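Local coordinates for protein COBE (Pseudomonas aeruginosa, PDB 2W6L) that probably takes part in cobalamin (vitamin B12) biosynthesis, where it may act at the stage of a precorrin intermediate, at residues 21-26 with 125-130; 40-45 with 62-67; 81-86 with 95-100. One frame throughout, in Å; residues are numbered along the deposited sequence.

In the fold
Interactions 1 and 2 lie on one face of the mixed sheet, where helices 21-34 and 55-64 pack side by side; interaction 3 lies across the chain's centre from interaction 2. The first joins the start of helix 21-34 to a hairpin turn, with leucine, alanine and isoleucine on its inner side and a histidine among charged residues on its outer side. Interaction 2, also partly buried, is held by an arginine on backbone carbonyls, a backbone bond from Leu45 to Pro67 and leucine packing. Interaction 3 is the most buried, a loop-to-loop contact that relies on packing. It leads to a helix start whose sulfate also lies beside Ser129 of interaction 1, and Ala100 packs on that same strand.

Interaction 1 of 3, residues 21-26 with 125-130; sequences AEHLRA and DDRASI. With SO4 (sulfate ion), chain B.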
loop_
_atom_site.group_PDB
_atom_site.type_symbol
_atom_site.label_atom_id
_atom_site.label_comp_id
_atom_site.label_asym_id
_atom_site.label_seq_id
_atom_site.Cartn_x
_atom_site.Cartn_y
_atom_site.Cartn_z
ATOM N N ALA A 21 0.495 6.949 -13.652
ATOM C CA ALA A 21 -0.738 6.930 -12.879
ATOM C C ALA A 21 -1.688 5.917 -13.506
ATOM O O ALA A 21 -2.377 5.186 -12.799
ATOM C CB ALA A 21 -1.382 8.300 -12.854
ATOM N N GLU A 22 -1.724 5.854 -14.840
ATOM C CA GLU A 22 -2.691 4.950 -15.474
ATOM C C GLU A 22 -2.324 3.471 -15.253
ATOM O O GLU A 22 -3.203 2.607 -15.085
ATOM C CB GLU A 22 -2.853 5.285 -16.952
ATOM C CG GLU A 22 -3.384 6.721 -17.183
ATOM C CD GLU A 22 -2.368 7.920 -17.046
ATOM O OE1 GLU A 22 -1.156 7.812 -16.648
ATOM O OE2 GLU A 22 -2.835 9.039 -17.365
ATOM N N HIS A 23 -1.038 3.189 -15.209
ATOM C CA HIS A 23 -0.568 1.815 -15.006
ATOM C C HIS A 23 -0.925 1.406 -13.581
ATOM O O HIS A 23 -1.547 0.358 -13.321
ATOM C CB HIS A 23 0.943 1.745 -15.226
ATOM C CG HIS A 23 1.497 0.354 -15.178
ATOM N ND1 HIS A 23 1.901 -0.249 -14.005
ATOM C CD2 HIS A 23 1.661 -0.574 -16.154
ATOM C CE1 HIS A 23 2.299 -1.484 -14.260
ATOM N NE2 HIS A 23 2.169 -1.701 -15.559
ATOM N N LEU A 24 -0.550 2.263 -12.642
ATOM C CA LEU A 24 -0.821 2.002 -11.249
ATOM C C LEU A 24 -2.290 1.840 -11.060
ATOM O O LEU A 24 -2.719 0.942 -10.328
ATOM C CB LEU A 24 -0.382 3.175 -10.364
ATOM C CG LEU A 24 1.100 3.356 -10.256
ATOM C CD1 LEU A 24 1.395 4.530 -9.330
ATOM C CD2 LEU A 24 1.582 2.021 -9.656
ATOM N N ARG A 25 -3.075 2.727 -11.666
ATOM C CA ARG A 25 -4.527 2.658 -11.418
ATOM C C ARG A 25 -5.132 1.313 -11.915
ATOM O O ARG A 25 -6.041 0.790 -11.292
ATOM C CB ARG A 25 -5.252 3.852 -12.068
ATOM C CG ARG A 25 -6.775 3.771 -11.874
ATOM C CD ARG A 25 -7.486 4.953 -12.476
ATOM N NE ARG A 25 -7.365 4.826 -13.933
ATOM C CZ ARG A 25 -7.524 5.823 -14.798
ATOM N NH1 ARG A 25 -7.424 5.586 -16.103
ATOM N NH2 ARG A 25 -7.815 7.030 -14.372
ATOM N N ALA A 26 -4.682 0.847 -13.077
ATOM C CA ALA A 26 -5.129 -0.449 -13.660
ATOM C C ALA A 26 -4.745 -1.616 -12.743
ATOM O O ALA A 26 -5.558 -2.489 -12.463
ATOM C CB ALA A 26 -4.494 -0.646 -15.038
ATOM N N ASP A 125 3.401 -6.756 -11.134
ATOM C CA ASP A 125 3.834 -7.021 -12.503
ATOM C C ASP A 125 5.249 -6.471 -12.631
ATOM O O ASP A 125 5.907 -6.181 -11.600
ATOM C CB ASP A 125 2.883 -6.418 -13.528
ATOM C CG ASP A 125 2.759 -4.903 -13.406
ATOM O OD1 ASP A 125 3.707 -4.252 -12.934
ATOM O OD2 ASP A 125 1.709 -4.358 -13.800
ATOM N N ASP A 126 5.712 -6.257 -13.854
ATOM C CA ASP A 126 7.122 -5.811 -14.061
ATOM C C ASP A 126 7.395 -4.450 -13.423
ATOM O O ASP A 126 8.540 -4.115 -13.089
ATOM C CB ASP A 126 7.454 -5.762 -15.573
ATOM C CG ASP A 126 8.849 -5.165 -15.890
ATOM O OD1 ASP A 126 9.858 -5.509 -15.229
ATOM O OD2 ASP A 126 8.946 -4.361 -16.847
ATOM N N ARG A 127 6.357 -3.645 -13.255
ATOM C CA ARG A 127 6.622 -2.264 -12.892
ATOM C C ARG A 127 6.166 -1.842 -11.493
ATOM O O ARG A 127 6.674 -0.859 -10.935
ATOM C CB ARG A 127 6.106 -1.331 -13.969
ATOM C CG ARG A 127 6.572 -1.761 -15.372
ATOM C CD ARG A 127 5.821 -1.015 -16.398
ATOM N NE ARG A 127 6.086 -1.525 -17.730
ATOM C CZ ARG A 127 6.185 -0.751 -18.802
ATOM N NH1 ARG A 127 6.074 0.568 -18.703
ATOM N NH2 ARG A 127 6.419 -1.294 -19.980
ATOM N N ALA A 128 5.183 -2.542 -10.930
ATOM C CA ALA A 128 4.618 -2.076 -9.662
ATOM C C ALA A 128 4.046 -3.227 -8.861
ATOM O O ALA A 128 3.803 -4.332 -9.414
ATOM C CB ALA A 128 3.563 -0.994 -9.953
ATOM N N SER A 129 3.878 -3.037 -7.546
ATOM C CA SER A 129 3.205 -4.053 -6.705
ATOM C C SER A 129 2.140 -3.347 -5.887
ATOM O O SER A 129 2.376 -2.219 -5.444
ATOM C CB SER A 129 4.141 -4.772 -5.707
ATOM O OG SER A 129 5.200 -5.534 -6.316
ATOM N N ILE A 130 1.007 -4.009 -5.668
ATOM C CA ILE A 130 -0.072 -3.425 -4.821
ATOM C C ILE A 130 -0.462 -4.393 -3.763
ATOM O O ILE A 130 -0.674 -5.570 -4.097
ATOM C CB ILE A 130 -1.366 -3.109 -5.646
ATOM C CG1 ILE A 130 -0.966 -2.508 -6.992
ATOM C CG2 ILE A 130 -2.369 -2.329 -4.769
ATOM C CD1 ILE A 130 -0.820 -1.022 -7.098
HETATM S S SO4 B . 7.291 -4.567 -3.345
HETATM O O1 SO4 B . 7.472 -4.911 -4.751
HETATM O O2 SO4 B . 8.549 -4.022 -2.841
HETATM O O3 SO4 B . 6.776 -5.663 -2.567
HETATM O O4 SO4 B . 6.188 -3.658 -3.212
#
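The tight turn of the antiparallel hairpin formed by strands 116-124 and 128-135 meets the first turns of helix 21-34 through His23, whose ring has Asp125 at its CE1 edge and Arg127 over one face, and through Leu24, which packs on Ala128. With CG anti to the backbone N (chi1 -174°), His23 carries its imidazole out to the turn. Asp125 faces it from the opposite direction, its carboxylate turned 57° from the ring plane. OD1 of Asp125 lies in that plane, while Asp125 OD2 comes within 3.0 Å of His23 CE1. His23 NE2 is also near OD2, but the angle is too poor for a hydrogen bond. Arg127 lays its CD over one face, 4.2 Å from the His23 ring centroid in a CH-pi contact, offset toward the rim at NE2.

Within the turn, Asp125 OD1 accepts from Arg127 N (2.7 Å) and from Ala128 N (3.0 Å). The two donors approach from opposite faces of the carboxylate plane and form an Asx turn and Asx motif that fix the rotation of the acid. Deeper in, Leu24 CD2 touches Ala128 CB at 3.6 Å, and Ile130 CD1 approaches the Leu24 carbonyl oxygen. Leu57 and Leu60 of helix 55-64 and Ile13 of strand 9-15 also pack on Leu24. Ser129 leaves the strand on the side away from the helix, and its OG, less surely placed, bonds to a sulfate oxygen.

OD1 thus takes both backbone N-H groups while lying at the ring edge, and OD2 makes the closer approach to CE1. The outer half of the contact rests on the CH-pi contact and close packing, to which charge attraction may add if the imidazole is protonated; the inner half is apolar.

Interaction 2 of 3, residues 40-45 with 62-67; sequences AELDAL and TLLERP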
loop_
_atom_site.group_PDB
_atom_site.type_symbol
_atom_site.label_atom_id
_atom_site.label_comp_id
_atom_site.label_asym_id
_atom_site.label_seq_id
_atom_site.Cartn_x
_atom_site.Cartn_y
_atom_site.Cartn_z
ATOM N N ALA A 40 -13.733 3.072 -4.861
ATOM C CA ALA A 40 -14.510 4.002 -4.043
ATOM C C ALA A 40 -14.389 3.773 -2.559
ATOM O O ALA A 40 -14.703 4.651 -1.758
ATOM C CB ALA A 40 -15.977 3.999 -4.487
ATOM N N GLU A 41 -13.947 2.576 -2.176
ATOM C CA GLU A 41 -13.830 2.198 -0.770
ATOM C C GLU A 41 -12.420 2.442 -0.212
ATOM O O GLU A 41 -12.216 2.305 0.972
ATOM C CB GLU A 41 -14.081 0.690 -0.620
ATOM C CG GLU A 41 -15.473 0.231 -0.976
ATOM C CD GLU A 41 -15.551 -1.267 -0.821
ATOM O OE1 GLU A 41 -15.356 -1.696 0.320
ATOM O OE2 GLU A 41 -15.748 -1.993 -1.815
ATOM N N LEU A 42 -11.450 2.783 -1.050
ATOM C CA LEU A 42 -10.113 3.086 -0.484
ATOM C C LEU A 42 -10.139 4.320 0.347
ATOM O O LEU A 42 -10.741 5.340 -0.054
ATOM C CB LEU A 42 -9.077 3.341 -1.570
ATOM C CG LEU A 42 -8.469 2.317 -2.475
ATOM C CD1 LEU A 42 -7.499 3.039 -3.422
ATOM C CD2 LEU A 42 -7.743 1.310 -1.607
ATOM N N ASP A 43 -9.437 4.278 1.472
ATOM C CA ASP A 43 -9.276 5.429 2.297
ATOM C C ASP A 43 -7.980 6.208 1.993
ATOM O O ASP A 43 -7.942 7.415 2.196
ATOM C CB ASP A 43 -9.337 5.018 3.756
ATOM C CG ASP A 43 -10.725 4.521 4.140
ATOM O OD1 ASP A 43 -11.628 5.369 4.208
ATOM O OD2 ASP A 43 -10.916 3.307 4.292
ATOM N N ALA A 44 -6.939 5.521 1.485
ATOM C CA ALA A 44 -5.638 6.172 1.299
ATOM C C ALA A 44 -4.699 5.215 0.605
ATOM O O ALA A 44 -4.898 3.982 0.626
ATOM C CB ALA A 44 -5.045 6.567 2.612
ATOM N N LEU A 45 -3.676 5.796 -0.016
ATOM C CA LEU A 45 -2.567 4.999 -0.567
ATOM C C LEU A 45 -1.317 5.168 0.316
ATOM O O LEU A 45 -1.125 6.228 0.946
ATOM C CB LEU A 45 -2.235 5.524 -1.966
ATOM C CG LEU A 45 -3.327 5.645 -3.041
ATOM C CD1 LEU A 45 -2.687 6.349 -4.206
ATOM C CD2 LEU A 45 -3.742 4.254 -3.449
ATOM N N THR A 62 -4.175 12.334 -6.825
ATOM C CA THR A 62 -5.055 13.436 -7.277
ATOM C C THR A 62 -6.266 12.896 -8.026
ATOM O O THR A 62 -7.403 13.381 -7.816
ATOM C CB THR A 62 -4.292 14.446 -8.140
ATOM O OG1 THR A 62 -3.350 15.078 -7.301
ATOM C CG2 THR A 62 -5.244 15.537 -8.762
ATOM N N LEU A 63 -6.041 11.907 -8.872
ATOM C CA LEU A 63 -7.170 11.218 -9.557
ATOM C C LEU A 63 -8.199 10.707 -8.555
ATOM O O LEU A 63 -9.400 10.909 -8.734
ATOM C CB LEU A 63 -6.680 10.080 -10.445
ATOM C CG LEU A 63 -5.954 10.425 -11.757
ATOM C CD1 LEU A 63 -5.169 9.235 -12.255
ATOM C CD2 LEU A 63 -6.883 10.922 -12.886
ATOM N N LEU A 64 -7.726 10.095 -7.469
ATOM C CA LEU A 64 -8.579 9.425 -6.517
ATOM C C LEU A 64 -9.185 10.384 -5.559
ATOM O O LEU A 64 -10.109 10.009 -4.798
ATOM C CB LEU A 64 -7.767 8.408 -5.691
ATOM C CG LEU A 64 -7.393 7.145 -6.471
ATOM C CD1 LEU A 64 -6.398 6.323 -5.692
ATOM C CD2 LEU A 64 -8.688 6.322 -6.779
ATOM N N GLU A 65 -8.632 11.599 -5.541
ATOM C CA GLU A 65 -8.972 12.592 -4.520
ATOM C C GLU A 65 -8.808 12.012 -3.116
ATOM O O GLU A 65 -9.599 12.267 -2.214
ATOM C CB GLU A 65 -10.392 13.178 -4.743
ATOM C CG GLU A 65 -10.656 13.671 -6.184
ATOM C CD GLU A 65 -11.970 14.465 -6.332
ATOM O OE1 GLU A 65 -12.971 14.192 -5.610
ATOM O OE2 GLU A 65 -12.000 15.394 -7.170
ATOM N N ARG A 66 -7.750 11.209 -2.931
ATOM C CA ARG A 66 -7.455 10.637 -1.630
ATOM C C ARG A 66 -5.953 10.719 -1.342
ATOM O O ARG A 66 -5.188 10.872 -2.268
ATOM C CB ARG A 66 -7.989 9.216 -1.582
ATOM C CG ARG A 66 -9.412 9.304 -0.910
ATOM C CD ARG A 66 -10.236 8.165 -1.262
ATOM N NE ARG A 66 -10.615 8.242 -2.666
ATOM C CZ ARG A 66 -11.084 7.219 -3.356
ATOM N NH1 ARG A 66 -11.262 6.053 -2.766
ATOM N NH2 ARG A 66 -11.378 7.360 -4.635
ATOM N N PRO A 67 -5.554 10.720 -0.068
ATOM C CA PRO A 67 -4.149 10.943 0.142
ATOM C C PRO A 67 -3.232 9.774 -0.141
ATOM O O PRO A 67 -3.653 8.627 -0.057
ATOM C CB PRO A 67 -4.064 11.262 1.630
ATOM C CG PRO A 67 -5.253 10.660 2.248
ATOM C CD PRO A 67 -6.297 10.675 1.200
#
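Leu64 O, a carbonyl at the end of helix 55-64, is gripped side-on by Arg66 through NE (2.8 Å) and NH2 (2.9 Å), and the same guanidinium bridges to Leu42 on the facing segment. Arg66 NH1 donates to Leu42 O at 2.9 Å, nearly straight (167°) and within the guanidinium plane, although tilted from that of the carbonyl. NH1 also bonds to Leu39 O. A bend at chi3 (-70°) turns the arginine back on its own helix end, where Glu65 leaves the helix in a Schellman motif. Three carbonyl oxygens therefore fix the guanidinium's position and rotation.

Farther along, Leu45 N donates to Pro67 O at 2.8 Å with an angle of 173°, and Ala44 CA makes a C-H...O contact with the same oxygen. On the apolar side of the contact, Leu64 CD1 sits over the fork of Leu45, 4.0 Å from both its CD1 and CD2, and also meets Leu42 CD1.

These contacts tie together the beta-alpha-beta crossover of strand 44-48, helix 55-64 and strand 68-71, in which Leu45 also pairs with His69; Leu42 packs on Leu28 and Leu32 of helix 21-34 and Ala11 of strand 9-15.

Interaction 3 of 3, residues 81-86 with 95-100; sequences PRLLSP and GCSSVA. With SO4 (sulfate ion), chain B.
Ser97 OG lies only 3.0 Å from Pro86 CA, a close polar-to-carbon approach that is not a hydrogen bond. Its chi1 of 92° is away from the usual staggered values and sets the hydroxyl against Pro86 CA, where it also meets Leu83 CD1 at 3.5 Å. That methyl rests against both serines, reaching Ser98 N at 3.6 Å. Between the two segments there is packing alone, carried by these contacts of Leu83 and Pro86. Glu101 supplies polar anchoring for the first loop, accepting from Leu84 N and bonding to Ser85 OG.

Ser98 is the N-cap of helix 99-112. With its OG anti to the backbone N (chi1 176°), it caps Glu101 N and turns toward a sulfate, whose O3 is 2.5 Å from Ser98 OG, so short that the exact geometry of this bond is in doubt. Val99 N donates to sulfate O2 and Ala100 N to sulfate O4, each at 2.9 Å. The sulfate probably came from the crystallisation liquor, but its grip by the successive amides of Val99 and Ala100, with the serine hydroxyl close by, is characteristic of an anion-binding site at a helix N-terminus.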
loop_
_atom_site.group_PDB
_atom_site.type_symbol
_atom_site.label_atom_id
_atom_site.label_comp_id
_atom_site.label_asym_id
_atom_site.label_seq_id
_atom_site.Cartn_x
_atom_site.Cartn_y
_atom_site.Cartn_z
ATOM N N PRO A 81 8.346 -9.027 10.013
ATOM C CA PRO A 81 7.820 -10.333 10.481
ATOM C C PRO A 81 6.407 -10.709 10.026
ATOM O O PRO A 81 6.062 -11.890 10.045
ATOM C CB PRO A 81 7.887 -10.234 12.024
ATOM C CG PRO A 81 8.752 -9.060 12.324
ATOM C CD PRO A 81 8.756 -8.156 11.136
ATOM N N ARG A 82 5.609 -9.732 9.587
ATOM C CA ARG A 82 4.229 -9.972 9.258
ATOM C C ARG A 82 3.908 -9.954 7.782
ATOM O O ARG A 82 2.735 -10.053 7.415
ATOM C CB ARG A 82 3.351 -8.954 9.949
ATOM C CG ARG A 82 3.268 -9.161 11.415
ATOM C CD ARG A 82 2.666 -7.981 12.088
ATOM N NE ARG A 82 1.290 -7.722 11.639
ATOM C CZ ARG A 82 0.615 -6.622 11.984
ATOM N NH1 ARG A 82 -0.612 -6.401 11.531
ATOM N NH2 ARG A 82 1.191 -5.736 12.786
ATOM N N LEU A 83 4.936 -9.805 6.954
ATOM C CA LEU A 83 4.788 -9.764 5.490
ATOM C C LEU A 83 4.524 -11.126 4.887
ATOM O O LEU A 83 4.890 -12.157 5.447
ATOM C CB LEU A 83 6.031 -9.153 4.814
ATOM C CG LEU A 83 6.497 -7.803 5.344
ATOM C CD1 LEU A 83 7.583 -7.235 4.481
ATOM C CD2 LEU A 83 5.309 -6.818 5.451
ATOM N N LEU A 84 3.869 -11.129 3.735
ATOM C CA LEU A 84 3.502 -12.399 3.107
ATOM C C LEU A 84 4.391 -12.731 1.932
ATOM O O LEU A 84 4.428 -13.878 1.465
ATOM C CB LEU A 84 2.023 -12.351 2.665
ATOM C CG LEU A 84 0.956 -12.177 3.762
ATOM C CD1 LEU A 84 -0.494 -12.173 3.259
ATOM C CD2 LEU A 84 1.124 -13.217 4.896
ATOM N N SER A 85 5.053 -11.723 1.386
ATOM C CA SER A 85 5.826 -11.885 0.146
ATOM C C SER A 85 7.249 -11.318 0.239
ATOM O O SER A 85 7.601 -10.452 -0.572
ATOM C CB SER A 85 5.118 -11.191 -1.016
ATOM O OG SER A 85 3.751 -11.522 -1.081
ATOM N N PRO A 86 8.049 -11.779 1.225
ATOM C CA PRO A 86 9.498 -11.458 1.361
ATOM C C PRO A 86 10.323 -11.467 0.075
ATOM O O PRO A 86 10.484 -12.519 -0.555
ATOM C CB PRO A 86 10.014 -12.538 2.330
ATOM C CG PRO A 86 8.839 -12.777 3.264
ATOM C CD PRO A 86 7.571 -12.593 2.374
ATOM N N GLY A 95 15.705 -2.029 2.375
ATOM C CA GLY A 95 15.812 -2.726 3.656
ATOM C C GLY A 95 14.531 -3.476 4.005
ATOM O O GLY A 95 14.497 -4.263 4.952
ATOM N N CYS A 96 13.488 -3.228 3.214
ATOM C CA CYS A 96 12.135 -3.725 3.454
ATOM C C CYS A 96 11.829 -4.782 2.398
ATOM O O CYS A 96 11.999 -4.506 1.214
ATOM C CB CYS A 96 11.174 -2.534 3.340
ATOM S SG CYS A 96 9.458 -2.951 3.171
ATOM N N SER A 97 11.386 -5.983 2.810
ATOM C CA SER A 97 11.200 -7.099 1.873
ATOM C C SER A 97 9.940 -7.028 0.989
ATOM O O SER A 97 9.866 -7.700 -0.034
ATOM C CB SER A 97 11.374 -8.472 2.566
ATOM O OG SER A 97 10.168 -9.025 3.059
ATOM N N SER A 98 8.973 -6.194 1.345
ATOM C CA SER A 98 7.864 -5.873 0.404
ATOM C C SER A 98 7.394 -4.508 0.748
ATOM O O SER A 98 6.786 -4.344 1.789
ATOM C CB SER A 98 6.653 -6.814 0.484
ATOM O OG SER A 98 5.614 -6.335 -0.402
ATOM N N VAL A 99 7.655 -3.539 -0.126
ATOM C CA VAL A 99 7.220 -2.143 0.168
ATOM C C VAL A 99 5.695 -2.091 0.200
ATOM O O VAL A 99 5.116 -1.493 1.089
ATOM C CB VAL A 99 7.812 -1.069 -0.808
ATOM C CG1 VAL A 99 7.069 0.257 -0.687
ATOM C CG2 VAL A 99 9.314 -0.832 -0.546
ATOM N N ALA A 100 5.040 -2.703 -0.784
ATOM C CA ALA A 100 3.568 -2.612 -0.846
ATOM C C ALA A 100 2.928 -3.155 0.403
ATOM O O ALA A 100 2.043 -2.527 0.977
ATOM C CB ALA A 100 3.018 -3.332 -2.123
HETATM S S SO4 B . 7.291 -4.567 -3.345
HETATM O O1 SO4 B . 7.472 -4.911 -4.751
HETATM O O2 SO4 B . 8.549 -4.022 -2.841
HETATM O O3 SO4 B . 6.776 -5.663 -2.567
HETATM O O4 SO4 B . 6.188 -3.658 -3.212
#